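Local coordinates for protein NAD(P)H dehydrogenase (quinone) (Deinococcus radiodurans, PDB 1YDG) that catalyses the reduction of quinones to quinols by NADH or NADPH, using one bound FMN per subunit of a homotetramer, at residues 10-15 with 41-46; 37-42 with 73-78; 69-74 with 98-103; 111-116 with 143-148; 120-125 with 132-137. One frame throughout, in Å; residues are numbered along the deposited sequence.

Contact 1 of 5, residues 10-15 with 41-46; sequences AIVFYS and LKVRET. With SO4 (sulfate ion), chain J.
F13 and Y14 run beside K42 and V43 where the two parallel strands of the first beta-alpha-beta unit of the flavodoxin-like fold lie next to each other. The backbone ladder is direct: L41 N to I11 O is 2.9 Å, F13 N to L41 O 3.1 Å and V43 N to F13 O 2.8 Å. On one sheet face V12 CG1 packs on V43 CG2; on the other, K42 CA sits over the face of the F13 ring, a CH-pi contact.

Y14 leads the contact beyond the strands. Its CG is anti to the backbone N (chi1 179°), and CB rests 3.9 Å from V43 CB. CD1 then passes V43 O, which lies at the ring edge, and CE1 comes within 3.3 Å of E45 OE2. At the tip, OH donates to the syn lone pair of E45 OE2 over 2.5 Å, with the carboxylate plane turned 82° from the ring. W58 NE1 also bonds OE2, while A47 N and Q96 NE2 hold OE1, which together fix the rotation of the carboxylate.

S15 belongs to the FMN-binding loop. The sulfate there, also bonded by S16, T17, T19 and G20, probably marks the place of the FMN phosphate, as in flavodoxins; S15 OG donates to its O4 at 2.7 Å.

Contact 2 of 5, residues 37-42 with 73-78; sequences EVRLLK and PADLEW
An outer strand of the flavodoxin-like sheet is covered here by a short helix, with R39 of strand 37-42 lying on W78 and bonding D75 of helix 73-78. The two axes approach to 10.7 Å and run nearly antiparallel, at 160°. R39 CG is anti to the carbonyl carbon and the chain is extended from there to NE; the guanidinium beyond it lies over the indole. The two flat groups lie 5° from parallel, and R39 CZ stands 3.6 Å from the centroid of the W78 five-membered ring, a cation-pi stack. Further back, R39 CD covers the six-membered ring at 3.8 Å from its centroid.

The charge is met by D75: R39 NH1 bonds the anti lone pair of OD1 at 3.0 Å, a salt bridge whose acceptor is tilted out of the guanidinium plane. L41 CD1 meets the same carboxylate tip to tip, 3.4 Å from D75 CG, while D75 OD2 takes the N-H of T72. A water joins E37 OE1 to W78 NE1. An alanine in place of W78 would probably leave the R39 guanidinium without its stacking face and freer to turn, and this water without its indole N-H.

Behind this layer L76 turns to V12 of strand 8-13 and to I82 and F84 of strand 81-89, while V38 and L40 meet helix 19-33 across the sheet.

Contact 3 of 5, residues 69-74 with 98-103; sequences PEATPA and RAFIDT
The F100 ring meets segment 69-74 with its rim: T72 C lies in the ring plane at the edge, 3.8 Å from CE1. The carbonyl of A71 and the nitrogen of P73 approach the same corner obliquely, and A71 CB is 4.0 Å from CE1. F100 CG is anti to the backbone N (chi1 175°), which directs the ring off helix 95-102 toward the turn that opens helix 73-78. V12 and F84 of the neighbouring strands also pack on the ring, part of the apolar layer between sheet and helices in the flavodoxin-like fold.

A second touch joins T103 to the proline: P73 CG is 3.6 Å from T103 OG1, the two side chains crossing at about a right angle. That hydroxyl donates to F100 O over 2.6 Å, in the carbonyl plane on a lone pair, and F100 O also accepts from T103 N. I101 and D102 face the second subunit, where D102 OD2 bonds S95 N.

With the hydroxyl proton turned back to its own segment and no hydrogen bond across, the contact rests on packing of the ring edge on backbone atoms and the A71 methyl, and of the proline ring on the T103 hydroxyl.

Contact 4 of 5, residues 111-116 with 143-148; sequences GKLANK and MHWGAV
L113 packs on W145 and N115 bonds G146 in a buried contact, part backbone pairing and part side-chain packing, between the loop entering strand 117-124 and the chain that leaves helix 131-144 for strand 148-149. N115 N donates to G146 O at 2.9 Å, from above the carbonyl plane, and V148 N to K116 O, also at 2.9 Å. One residue before the first bond, A114 CA makes a CA-H...O contact with W145 O at 3.2 Å. The two chains thus come into parallel register just where the neighbouring parallel strands of the flavodoxin-like sheet begin.

A type II turn spans L113 to K116, and G146, with positive phi, ends its helix in a Schellman motif. L113 CG is anti to the carbonyl carbon (chi1 -77°), and CD1 settles over one face of the indole, 3.7 Å from the centroid of the five-membered ring and 9° off its normal. F90 of the second subunit meets the W145 ring edge-to-face. An alanine at W145 would probably leave L113 CD1 facing a gap and deprive that F90 of its aromatic partner. H144, one residue earlier, binds FMN, and N115 OD1 accepts from R192 NH2 of the third subunit.

Contact 5 of 5, residues 120-125 with 132-137; sequences AMTSAQ and ETTLQT
T122 and L135 are brought together by their first torsions. T122 OG1 stands anti to the backbone N (chi1 -166°), leaving CG2 between N and the carbonyl carbon, and L135 CG is anti to its carbonyl carbon (chi1 -62°). Strand 117-124 and helix 131-144 belong to one beta-alpha-beta unit of the flavodoxin-like fold, and here the helix lies back on the strand that precedes it. The axes of 120-124 and 132-137 come within 7.9 Å at 149°.

T122 CG2 touches L135 CG at 3.6 Å. L135 CD2 reaches further, over the strand backbone, to 3.5 Å from M121 N, and flanks A120 CB at 3.9 Å. The small side chains of A120 and T122 beneath the leucine are consistent with so close an approach.

T134 adds a methyl: its CG2 lies 3.5 Å from T122 OG1. That hydroxyl is bonded to S86 O, and T134 OG1 to T88 OG1 of the FMN site, so both hydroxyls have partners on strand 81-89. S123 and A124 at the end of the strand, and Q125 just after it, bind FMN. The other side of the helix belongs to the tetramer, where E132, T133 and Q136 bond to the fourth subunit. One turn on, T137 OG1 donates to T134 O at 2.7 Å.

Contacts 1, 2 and 3 follow one another along the chain and form one connected cluster, with centres 8 to 10 Å apart. Contacts 1 and 2 share strand 37-42, and contacts 2 and 3 the start of helix 73-78. Contact 4 comes later, its centre about 15 Å from that of contact 2 and joined to it by the salt bridge of E77 with K112. Contact 5 falls within the loop that contact 4 closes, and both use helix 131-144. Contacts 1, 2 and 5 rest on the central sheet. Contacts 1, 4 and 5 each hold FMN-binding residues, so the site draws on distant parts of the chain, while contacts 3, 4 and 5 reach other subunits of the tetramer.

Contact 1 of 5, residues 10-15 with 41-46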
# COMPACT_ATOMS: atom_id res chain seq x y z
N ALA B 10 -17.82 17.97 4.84
CA ALA B 10 -18.05 17.72 3.42
C ALA B 10 -17.92 16.24 3.13
O ALA B 10 -16.86 15.65 3.39
CB ALA B 10 -17.04 18.48 2.58
N ILE B 11 -18.98 15.66 2.57
CA ILE B 11 -18.97 14.28 2.05
C ILE B 11 -18.85 14.39 0.55
O ILE B 11 -19.80 14.83 -0.11
CB ILE B 11 -20.27 13.52 2.39
CG1 ILE B 11 -20.67 13.67 3.87
CG2 ILE B 11 -20.16 12.05 2.01
CD1 ILE B 11 -19.65 13.22 4.85
N VAL B 12 -17.69 14.01 0.01
CA VAL B 12 -17.41 14.06 -1.42
C VAL B 12 -17.34 12.61 -1.91
O VAL B 12 -16.53 11.80 -1.42
CB VAL B 12 -16.08 14.78 -1.75
CG1 VAL B 12 -15.83 14.79 -3.25
CG2 VAL B 12 -16.08 16.19 -1.21
N PHE B 13 -18.25 12.27 -2.82
CA PHE B 13 -18.41 10.89 -3.25
C PHE B 13 -18.55 10.82 -4.76
O PHE B 13 -19.14 11.71 -5.40
CB PHE B 13 -19.62 10.23 -2.57
CG PHE B 13 -20.94 10.66 -3.15
CD1 PHE B 13 -21.57 9.89 -4.12
CD2 PHE B 13 -21.51 11.86 -2.77
CE1 PHE B 13 -22.75 10.29 -4.68
CE2 PHE B 13 -22.71 12.29 -3.32
CZ PHE B 13 -23.33 11.51 -4.28
N TYR B 14 -17.94 9.80 -5.35
CA TYR B 14 -18.24 9.39 -6.70
C TYR B 14 -19.13 8.15 -6.65
O TYR B 14 -18.93 7.26 -5.81
CB TYR B 14 -16.99 9.10 -7.54
CG TYR B 14 -17.43 8.66 -8.91
CD1 TYR B 14 -18.00 9.56 -9.78
CD2 TYR B 14 -17.42 7.31 -9.26
CE1 TYR B 14 -18.49 9.15 -11.03
CE2 TYR B 14 -17.93 6.87 -10.49
CZ TYR B 14 -18.46 7.81 -11.37
OH TYR B 14 -18.95 7.40 -12.57
N SER B 15 -20.11 8.09 -7.55
CA SER B 15 -20.97 6.91 -7.69
C SER B 15 -21.39 6.77 -9.15
O SER B 15 -21.92 7.72 -9.75
CB SER B 15 -22.21 7.04 -6.79
OG SER B 15 -22.97 5.85 -6.82
N LEU B 41 -21.88 16.15 -1.59
CA LEU B 41 -21.33 16.67 -2.85
C LEU B 41 -20.90 15.53 -3.75
O LEU B 41 -20.12 14.65 -3.36
CB LEU B 41 -20.11 17.54 -2.55
CG LEU B 41 -20.36 18.71 -1.60
CD1 LEU B 41 -19.06 19.13 -0.96
CD2 LEU B 41 -21.02 19.86 -2.33
N LYS B 42 -21.39 15.54 -4.98
CA LYS B 42 -21.02 14.49 -5.93
C LYS B 42 -19.80 14.89 -6.74
O LYS B 42 -19.58 16.08 -7.06
CB LYS B 42 -22.21 14.14 -6.84
CG LYS B 42 -22.54 15.20 -7.85
CD LYS B 42 -23.80 14.91 -8.66
CE LYS B 42 -24.06 16.06 -9.66
NZ LYS B 42 -25.51 16.22 -10.01
N VAL B 43 -19.02 13.89 -7.11
CA VAL B 43 -17.88 14.10 -7.98
C VAL B 43 -18.37 14.15 -9.43
O VAL B 43 -19.09 13.26 -9.90
CB VAL B 43 -16.81 12.97 -7.79
CG1 VAL B 43 -15.74 13.03 -8.87
CG2 VAL B 43 -16.15 13.05 -6.41
N ARG B 44 -17.92 15.16 -10.15
CA ARG B 44 -18.23 15.33 -11.57
C ARG B 44 -17.98 14.06 -12.37
O ARG B 44 -16.92 13.41 -12.25
CB ARG B 44 -17.41 16.47 -12.19
CG ARG B 44 -17.83 16.78 -13.61
CD ARG B 44 -16.94 17.79 -14.29
NE ARG B 44 -17.20 19.13 -13.78
CZ ARG B 44 -16.87 20.26 -14.40
NH1 ARG B 44 -16.22 20.24 -15.56
NH2 ARG B 44 -17.17 21.44 -13.83
N GLU B 45 -18.97 13.73 -13.18
CA GLU B 45 -18.93 12.59 -14.06
C GLU B 45 -18.18 12.96 -15.32
O GLU B 45 -18.51 13.94 -15.99
CB GLU B 45 -20.36 12.14 -14.38
CG GLU B 45 -20.45 10.97 -15.31
CD GLU B 45 -19.72 9.77 -14.75
OE1 GLU B 45 -18.57 9.54 -15.18
OE2 GLU B 45 -20.27 9.13 -13.86
N THR B 46 -17.15 12.18 -15.63
CA THR B 46 -16.37 12.41 -16.83
C THR B 46 -16.69 11.43 -17.96
O THR B 46 -16.31 11.68 -19.11
CB THR B 46 -14.87 12.30 -16.52
OG1 THR B 46 -14.60 11.01 -15.97
CG2 THR B 46 -14.47 13.36 -15.49
S SO4 J . -21.29 2.63 -7.28
O1 SO4 J . -22.62 2.03 -7.36
O2 SO4 J . -20.35 1.69 -6.71
O3 SO4 J . -20.89 3.01 -8.63
O4 SO4 J . -21.34 3.79 -6.39
O HOH W 1 -21.79 9.81 -11.67
O HOH W 2 -20.83 10.71 -8.53

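Contact 2 of 5, residues 37-42 with 73-78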
# COMPACT_ATOMS: atom_id res chain seq x y z
N GLU B 37 -22.70 20.71 10.41
CA GLU B 37 -23.22 21.31 9.20
C GLU B 37 -22.69 20.50 8.03
O GLU B 37 -21.48 20.42 7.85
CB GLU B 37 -22.75 22.76 9.07
CG GLU B 37 -23.26 23.44 7.81
CD GLU B 37 -23.04 24.93 7.79
OE1 GLU B 37 -22.05 25.41 8.39
OE2 GLU B 37 -23.86 25.62 7.14
N VAL B 38 -23.58 19.91 7.23
CA VAL B 38 -23.15 18.94 6.22
C VAL B 38 -23.36 19.42 4.78
O VAL B 38 -24.42 19.96 4.44
CB VAL B 38 -23.89 17.60 6.41
CG1 VAL B 38 -23.27 16.52 5.53
CG2 VAL B 38 -23.86 17.16 7.89
N ARG B 39 -22.35 19.20 3.95
CA ARG B 39 -22.52 19.23 2.48
C ARG B 39 -22.34 17.83 1.92
O ARG B 39 -21.30 17.23 2.11
CB ARG B 39 -21.51 20.17 1.81
CG ARG B 39 -21.69 21.60 2.21
CD ARG B 39 -20.76 22.51 1.44
NE ARG B 39 -20.97 23.89 1.84
CZ ARG B 39 -20.16 24.90 1.55
NH1 ARG B 39 -19.08 24.73 0.81
NH2 ARG B 39 -20.48 26.11 2.00
N LEU B 40 -23.35 17.35 1.22
CA LEU B 40 -23.26 16.16 0.39
C LEU B 40 -23.00 16.60 -1.04
O LEU B 40 -23.81 17.33 -1.63
CB LEU B 40 -24.58 15.40 0.47
CG LEU B 40 -24.78 14.16 -0.40
CD1 LEU B 40 -23.75 13.14 -0.04
CD2 LEU B 40 -26.18 13.61 -0.17
N LEU B 41 -21.88 16.15 -1.59
CA LEU B 41 -21.33 16.67 -2.85
C LEU B 41 -20.90 15.53 -3.75
O LEU B 41 -20.12 14.65 -3.36
CB LEU B 41 -20.11 17.54 -2.55
CG LEU B 41 -20.36 18.71 -1.60
CD1 LEU B 41 -19.06 19.13 -0.96
CD2 LEU B 41 -21.02 19.86 -2.33
N LYS B 42 -21.39 15.54 -4.98
CA LYS B 42 -21.02 14.49 -5.93
C LYS B 42 -19.80 14.89 -6.74
O LYS B 42 -19.58 16.08 -7.06
CB LYS B 42 -22.21 14.14 -6.84
CG LYS B 42 -22.54 15.20 -7.85
CD LYS B 42 -23.80 14.91 -8.66
CE LYS B 42 -24.06 16.06 -9.66
NZ LYS B 42 -25.51 16.22 -10.01
N PRO B 73 -13.11 22.42 -5.32
CA PRO B 73 -12.09 22.63 -4.29
C PRO B 73 -12.51 23.50 -3.08
O PRO B 73 -12.15 23.19 -1.96
CB PRO B 73 -10.96 23.27 -5.06
CG PRO B 73 -11.11 22.71 -6.43
CD PRO B 73 -12.57 22.70 -6.66
N ALA B 74 -13.29 24.56 -3.31
CA ALA B 74 -13.77 25.43 -2.24
C ALA B 74 -14.59 24.74 -1.15
O ALA B 74 -14.69 25.24 -0.02
CB ALA B 74 -14.57 26.60 -2.82
N ASP B 75 -15.20 23.61 -1.49
CA ASP B 75 -15.89 22.77 -0.51
C ASP B 75 -14.90 22.22 0.53
O ASP B 75 -15.22 22.14 1.74
CB ASP B 75 -16.62 21.61 -1.22
CG ASP B 75 -17.85 22.09 -2.04
OD1 ASP B 75 -18.67 22.87 -1.51
OD2 ASP B 75 -17.99 21.66 -3.20
N LEU B 76 -13.70 21.84 0.08
CA LEU B 76 -12.68 21.37 1.02
C LEU B 76 -12.05 22.51 1.81
O LEU B 76 -11.72 22.33 2.97
CB LEU B 76 -11.61 20.54 0.32
CG LEU B 76 -12.12 19.38 -0.56
CD1 LEU B 76 -10.99 18.46 -0.89
CD2 LEU B 76 -13.25 18.60 0.09
N GLU B 77 -11.89 23.69 1.19
CA GLU B 77 -11.44 24.88 1.93
C GLU B 77 -12.44 25.21 3.04
O GLU B 77 -12.05 25.58 4.15
CB GLU B 77 -11.26 26.07 0.98
CG GLU B 77 -10.85 27.38 1.67
CD GLU B 77 -10.58 28.55 0.70
OE1 GLU B 77 -10.39 28.32 -0.52
OE2 GLU B 77 -10.55 29.72 1.17
N TRP B 78 -13.72 25.08 2.74
CA TRP B 78 -14.78 25.32 3.71
C TRP B 78 -14.80 24.28 4.83
O TRP B 78 -14.99 24.64 6.00
CB TRP B 78 -16.15 25.35 3.00
CG TRP B 78 -17.34 25.33 3.91
CD1 TRP B 78 -17.87 26.38 4.57
CD2 TRP B 78 -18.13 24.19 4.26
NE1 TRP B 78 -18.95 25.97 5.32
CE2 TRP B 78 -19.14 24.63 5.13
CE3 TRP B 78 -18.09 22.82 3.92
CZ2 TRP B 78 -20.09 23.78 5.67
CZ3 TRP B 78 -19.03 21.99 4.45
CH2 TRP B 78 -20.02 22.46 5.32
O HOH W 3 -20.86 27.71 6.98

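Contact 3 of 5, residues 69-74 with 98-103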
# COMPACT_ATOMS: atom_id res chain seq x y z
N PRO B 69 -25.34 18.81 -5.40
CA PRO B 69 -24.29 19.66 -5.94
C PRO B 69 -22.99 18.95 -6.27
O PRO B 69 -22.62 17.98 -5.62
CB PRO B 69 -24.04 20.68 -4.82
CG PRO B 69 -25.13 20.55 -3.88
CD PRO B 69 -25.70 19.18 -4.02
N GLU B 70 -22.32 19.46 -7.30
CA GLU B 70 -21.05 18.96 -7.74
C GLU B 70 -19.90 19.56 -6.89
O GLU B 70 -19.85 20.76 -6.63
CB GLU B 70 -20.88 19.34 -9.19
CG GLU B 70 -19.67 18.80 -9.86
CD GLU B 70 -19.62 19.19 -11.34
OE1 GLU B 70 -18.72 19.96 -11.68
OE2 GLU B 70 -20.49 18.75 -12.12
N ALA B 71 -19.00 18.68 -6.47
CA ALA B 71 -17.89 19.06 -5.61
C ALA B 71 -16.88 19.94 -6.34
O ALA B 71 -16.54 19.70 -7.51
CB ALA B 71 -17.20 17.80 -5.04
N THR B 72 -16.41 20.95 -5.63
CA THR B 72 -15.37 21.84 -6.11
C THR B 72 -14.34 22.00 -4.99
O THR B 72 -14.64 21.74 -3.82
CB THR B 72 -15.97 23.23 -6.48
OG1 THR B 72 -16.40 23.91 -5.30
CG2 THR B 72 -17.14 23.08 -7.42
N PRO B 73 -13.11 22.42 -5.32
CA PRO B 73 -12.09 22.63 -4.29
C PRO B 73 -12.51 23.50 -3.08
O PRO B 73 -12.15 23.19 -1.96
CB PRO B 73 -10.96 23.27 -5.06
CG PRO B 73 -11.11 22.71 -6.43
CD PRO B 73 -12.57 22.70 -6.66
N ALA B 74 -13.29 24.56 -3.31
CA ALA B 74 -13.77 25.43 -2.24
C ALA B 74 -14.59 24.74 -1.15
O ALA B 74 -14.69 25.24 -0.02
CB ALA B 74 -14.57 26.60 -2.82
N ARG B 98 -10.11 10.65 -8.87
CA ARG B 98 -8.75 11.18 -9.08
C ARG B 98 -8.77 12.51 -9.86
O ARG B 98 -7.95 13.36 -9.60
CB ARG B 98 -7.84 10.19 -9.80
CG ARG B 98 -7.62 8.86 -9.08
CD ARG B 98 -7.21 8.96 -7.63
NE ARG B 98 -6.01 9.78 -7.41
CZ ARG B 98 -5.30 9.81 -6.28
NH1 ARG B 98 -5.63 9.05 -5.24
NH2 ARG B 98 -4.24 10.60 -6.20
N ALA B 99 -9.66 12.65 -10.83
CA ALA B 99 -9.76 13.91 -11.58
C ALA B 99 -10.07 15.06 -10.64
O ALA B 99 -9.49 16.13 -10.78
CB ALA B 99 -10.79 13.83 -12.67
N PHE B 100 -10.99 14.82 -9.69
CA PHE B 100 -11.31 15.79 -8.67
C PHE B 100 -10.09 16.11 -7.82
O PHE B 100 -9.75 17.26 -7.61
CB PHE B 100 -12.44 15.30 -7.75
CG PHE B 100 -12.70 16.23 -6.62
CD1 PHE B 100 -13.14 17.54 -6.87
CD2 PHE B 100 -12.44 15.86 -5.33
CE1 PHE B 100 -13.36 18.43 -5.82
CE2 PHE B 100 -12.64 16.74 -4.29
CZ PHE B 100 -13.09 18.02 -4.54
N ILE B 101 -9.43 15.07 -7.32
CA ILE B 101 -8.21 15.22 -6.54
C ILE B 101 -7.16 16.08 -7.29
O ILE B 101 -6.53 16.95 -6.71
CB ILE B 101 -7.64 13.82 -6.14
CG1 ILE B 101 -8.52 13.19 -5.06
CG2 ILE B 101 -6.19 13.92 -5.69
CD1 ILE B 101 -8.30 11.70 -4.85
N ASP B 102 -7.03 15.85 -8.59
CA ASP B 102 -6.07 16.60 -9.39
C ASP B 102 -6.43 18.08 -9.56
O ASP B 102 -5.57 18.87 -9.95
CB ASP B 102 -5.83 15.91 -10.75
CG ASP B 102 -5.04 14.61 -10.63
OD1 ASP B 102 -4.66 14.25 -9.49
OD2 ASP B 102 -4.78 13.93 -11.68
N THR B 103 -7.66 18.49 -9.24
CA THR B 103 -8.00 19.92 -9.22
C THR B 103 -7.59 20.64 -7.95
O THR B 103 -7.68 21.86 -7.88
CB THR B 103 -9.50 20.19 -9.43
OG1 THR B 103 -10.26 19.75 -8.29
CG2 THR B 103 -9.97 19.55 -10.69

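Contact 4 of 5, residues 111-116 with 143-148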
# COMPACT_ATOMS: atom_id res chain seq x y z
N GLY B 111 -1.54 26.02 1.14
CA GLY B 111 -1.55 25.52 2.52
C GLY B 111 -2.92 25.35 3.15
O GLY B 111 -3.02 25.00 4.32
N LYS B 112 -4.00 25.58 2.38
CA LYS B 112 -5.36 25.64 2.93
C LYS B 112 -6.08 24.28 3.07
O LYS B 112 -7.28 24.26 3.35
CB LYS B 112 -6.25 26.57 2.08
CG LYS B 112 -6.06 28.04 2.35
CD LYS B 112 -7.12 28.85 1.62
CE LYS B 112 -6.87 30.36 1.75
NZ LYS B 112 -7.80 31.16 0.87
N LEU B 113 -5.37 23.16 2.85
CA LEU B 113 -5.92 21.82 3.11
C LEU B 113 -5.43 21.24 4.42
O LEU B 113 -6.02 20.28 4.93
CB LEU B 113 -5.58 20.85 1.98
CG LEU B 113 -6.37 20.94 0.67
CD1 LEU B 113 -5.79 19.98 -0.35
CD2 LEU B 113 -7.83 20.65 0.86
N ALA B 114 -4.38 21.84 4.99
CA ALA B 114 -3.72 21.30 6.16
C ALA B 114 -4.65 21.26 7.35
O ALA B 114 -5.52 22.11 7.51
CB ALA B 114 -2.50 22.12 6.50
N ASN B 115 -4.45 20.23 8.18
CA ASN B 115 -5.12 20.12 9.46
C ASN B 115 -6.62 19.79 9.41
O ASN B 115 -7.25 19.78 10.45
CB ASN B 115 -4.86 21.38 10.30
CG ASN B 115 -3.38 21.68 10.45
OD1 ASN B 115 -2.58 20.77 10.66
ND2 ASN B 115 -3.00 22.95 10.33
N LYS B 116 -7.17 19.46 8.25
CA LYS B 116 -8.56 19.04 8.20
C LYS B 116 -8.60 17.55 8.49
O LYS B 116 -7.66 16.83 8.16
CB LYS B 116 -9.16 19.35 6.83
CG LYS B 116 -9.27 20.82 6.54
CD LYS B 116 -9.42 21.11 5.07
CE LYS B 116 -9.26 22.62 4.79
NZ LYS B 116 -10.32 23.48 5.42
N MET B 143 -2.37 12.41 3.13
CA MET B 143 -1.13 12.69 3.87
C MET B 143 -0.32 13.80 3.23
O MET B 143 0.32 14.58 3.93
CB MET B 143 -0.26 11.46 4.02
CG MET B 143 -0.93 10.36 4.82
SD MET B 143 0.22 9.14 5.41
CE MET B 143 -0.91 7.87 5.99
N HIS B 144 -0.34 13.85 1.90
CA HIS B 144 0.34 14.92 1.17
C HIS B 144 -0.20 16.31 1.57
O HIS B 144 0.53 17.29 1.50
CB HIS B 144 0.23 14.70 -0.34
CG HIS B 144 1.11 13.60 -0.85
ND1 HIS B 144 2.19 13.84 -1.68
CD2 HIS B 144 1.08 12.27 -0.65
CE1 HIS B 144 2.77 12.69 -1.97
NE2 HIS B 144 2.13 11.72 -1.35
N TRP B 145 -1.45 16.35 2.02
CA TRP B 145 -2.14 17.57 2.45
C TRP B 145 -1.90 17.95 3.90
O TRP B 145 -2.35 19.00 4.32
CB TRP B 145 -3.66 17.46 2.28
CG TRP B 145 -4.15 16.93 0.98
CD1 TRP B 145 -3.48 16.88 -0.20
CD2 TRP B 145 -5.46 16.43 0.71
NE1 TRP B 145 -4.27 16.34 -1.18
CE2 TRP B 145 -5.50 16.06 -0.64
CE3 TRP B 145 -6.61 16.23 1.50
CZ2 TRP B 145 -6.64 15.50 -1.24
CZ3 TRP B 145 -7.75 15.68 0.91
CH2 TRP B 145 -7.75 15.31 -0.44
N GLY B 146 -1.25 17.08 4.68
CA GLY B 146 -1.15 17.26 6.12
C GLY B 146 -2.51 17.16 6.80
O GLY B 146 -2.77 17.84 7.79
N ALA B 147 -3.37 16.31 6.26
CA ALA B 147 -4.64 16.02 6.90
C ALA B 147 -4.38 15.21 8.17
O ALA B 147 -3.32 14.60 8.34
CB ALA B 147 -5.53 15.24 5.95
N VAL B 148 -5.34 15.26 9.08
CA VAL B 148 -5.38 14.44 10.26
C VAL B 148 -6.31 13.28 9.95
O VAL B 148 -7.52 13.48 9.79
CB VAL B 148 -5.90 15.27 11.44
CG1 VAL B 148 -6.07 14.43 12.72
CG2 VAL B 148 -4.98 16.44 11.65

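Contact 5 of 5, residues 120-125 with 132-137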
# COMPACT_ATOMS: atom_id res chain seq x y z
N ALA B 120 -12.25 7.85 4.78
CA ALA B 120 -12.65 7.42 3.46
C ALA B 120 -13.54 6.18 3.49
O ALA B 120 -13.56 5.45 4.48
CB ALA B 120 -11.41 7.17 2.60
N MET B 121 -14.26 5.96 2.40
CA MET B 121 -15.20 4.86 2.26
C MET B 121 -15.12 4.37 0.84
O MET B 121 -14.70 5.10 -0.07
CB MET B 121 -16.65 5.28 2.52
CG MET B 121 -16.93 5.87 3.88
SD MET B 121 -18.68 6.27 4.17
CE MET B 121 -19.08 7.27 2.77
N THR B 122 -15.51 3.12 0.63
CA THR B 122 -15.45 2.52 -0.69
C THR B 122 -16.45 1.38 -0.90
O THR B 122 -17.20 1.00 0.00
CB THR B 122 -14.00 2.04 -0.97
OG1 THR B 122 -13.84 1.76 -2.37
CG2 THR B 122 -13.66 0.81 -0.12
N SER B 123 -16.44 0.86 -2.12
CA SER B 123 -17.17 -0.38 -2.45
C SER B 123 -16.55 -1.14 -3.62
O SER B 123 -15.82 -0.57 -4.43
CB SER B 123 -18.61 -0.06 -2.81
OG SER B 123 -18.64 0.80 -3.92
N ALA B 124 -16.87 -2.44 -3.69
CA ALA B 124 -16.55 -3.27 -4.85
C ALA B 124 -17.63 -4.33 -5.03
O ALA B 124 -18.46 -4.53 -4.13
CB ALA B 124 -15.21 -3.94 -4.66
N GLN B 125 -17.60 -5.01 -6.17
CA GLN B 125 -18.55 -6.11 -6.45
C GLN B 125 -18.21 -7.37 -5.65
O GLN B 125 -19.09 -8.17 -5.35
CB GLN B 125 -18.64 -6.39 -7.95
CG GLN B 125 -19.21 -5.17 -8.71
CD GLN B 125 -19.77 -5.49 -10.09
OE1 GLN B 125 -20.40 -6.53 -10.31
NE2 GLN B 125 -19.57 -4.56 -11.03
N GLU B 132 -9.75 -2.39 0.29
CA GLU B 132 -8.76 -1.95 1.26
C GLU B 132 -7.69 -1.13 0.59
O GLU B 132 -7.30 -0.09 1.11
CB GLU B 132 -8.11 -3.13 2.00
CG GLU B 132 -9.06 -3.82 2.93
CD GLU B 132 -8.42 -4.94 3.74
OE1 GLU B 132 -9.17 -5.50 4.55
OE2 GLU B 132 -7.22 -5.24 3.62
N THR B 133 -7.24 -1.56 -0.57
CA THR B 133 -6.22 -0.80 -1.25
C THR B 133 -6.80 0.55 -1.72
O THR B 133 -6.09 1.56 -1.69
CB THR B 133 -5.51 -1.60 -2.35
OG1 THR B 133 -6.46 -2.06 -3.32
CG2 THR B 133 -4.76 -2.82 -1.73
N THR B 134 -8.09 0.59 -2.07
CA THR B 134 -8.71 1.83 -2.56
C THR B 134 -8.72 2.84 -1.44
O THR B 134 -8.37 3.99 -1.65
CB THR B 134 -10.15 1.63 -3.05
OG1 THR B 134 -10.16 0.68 -4.13
CG2 THR B 134 -10.77 2.94 -3.53
N LEU B 135 -9.08 2.39 -0.24
CA LEU B 135 -9.05 3.25 0.93
C LEU B 135 -7.61 3.74 1.20
O LEU B 135 -7.38 4.93 1.41
CB LEU B 135 -9.61 2.53 2.14
CG LEU B 135 -11.08 2.10 2.00
CD1 LEU B 135 -11.45 1.15 3.11
CD2 LEU B 135 -12.00 3.33 2.02
N GLN B 136 -6.67 2.81 1.21
CA GLN B 136 -5.27 3.14 1.42
C GLN B 136 -4.78 4.24 0.48
O GLN B 136 -4.14 5.20 0.92
CB GLN B 136 -4.39 1.91 1.23
CG GLN B 136 -2.88 2.20 1.26
CD GLN B 136 -2.02 0.92 1.05
OE1 GLN B 136 -1.95 0.35 -0.05
NE2 GLN B 136 -1.35 0.50 2.11
N THR B 137 -5.06 4.11 -0.81
CA THR B 137 -4.62 5.12 -1.78
C THR B 137 -5.20 6.49 -1.45
O THR B 137 -4.55 7.52 -1.64
CB THR B 137 -4.97 4.75 -3.23
OG1 THR B 137 -6.39 4.68 -3.38
CG2 THR B 137 -4.38 3.42 -3.61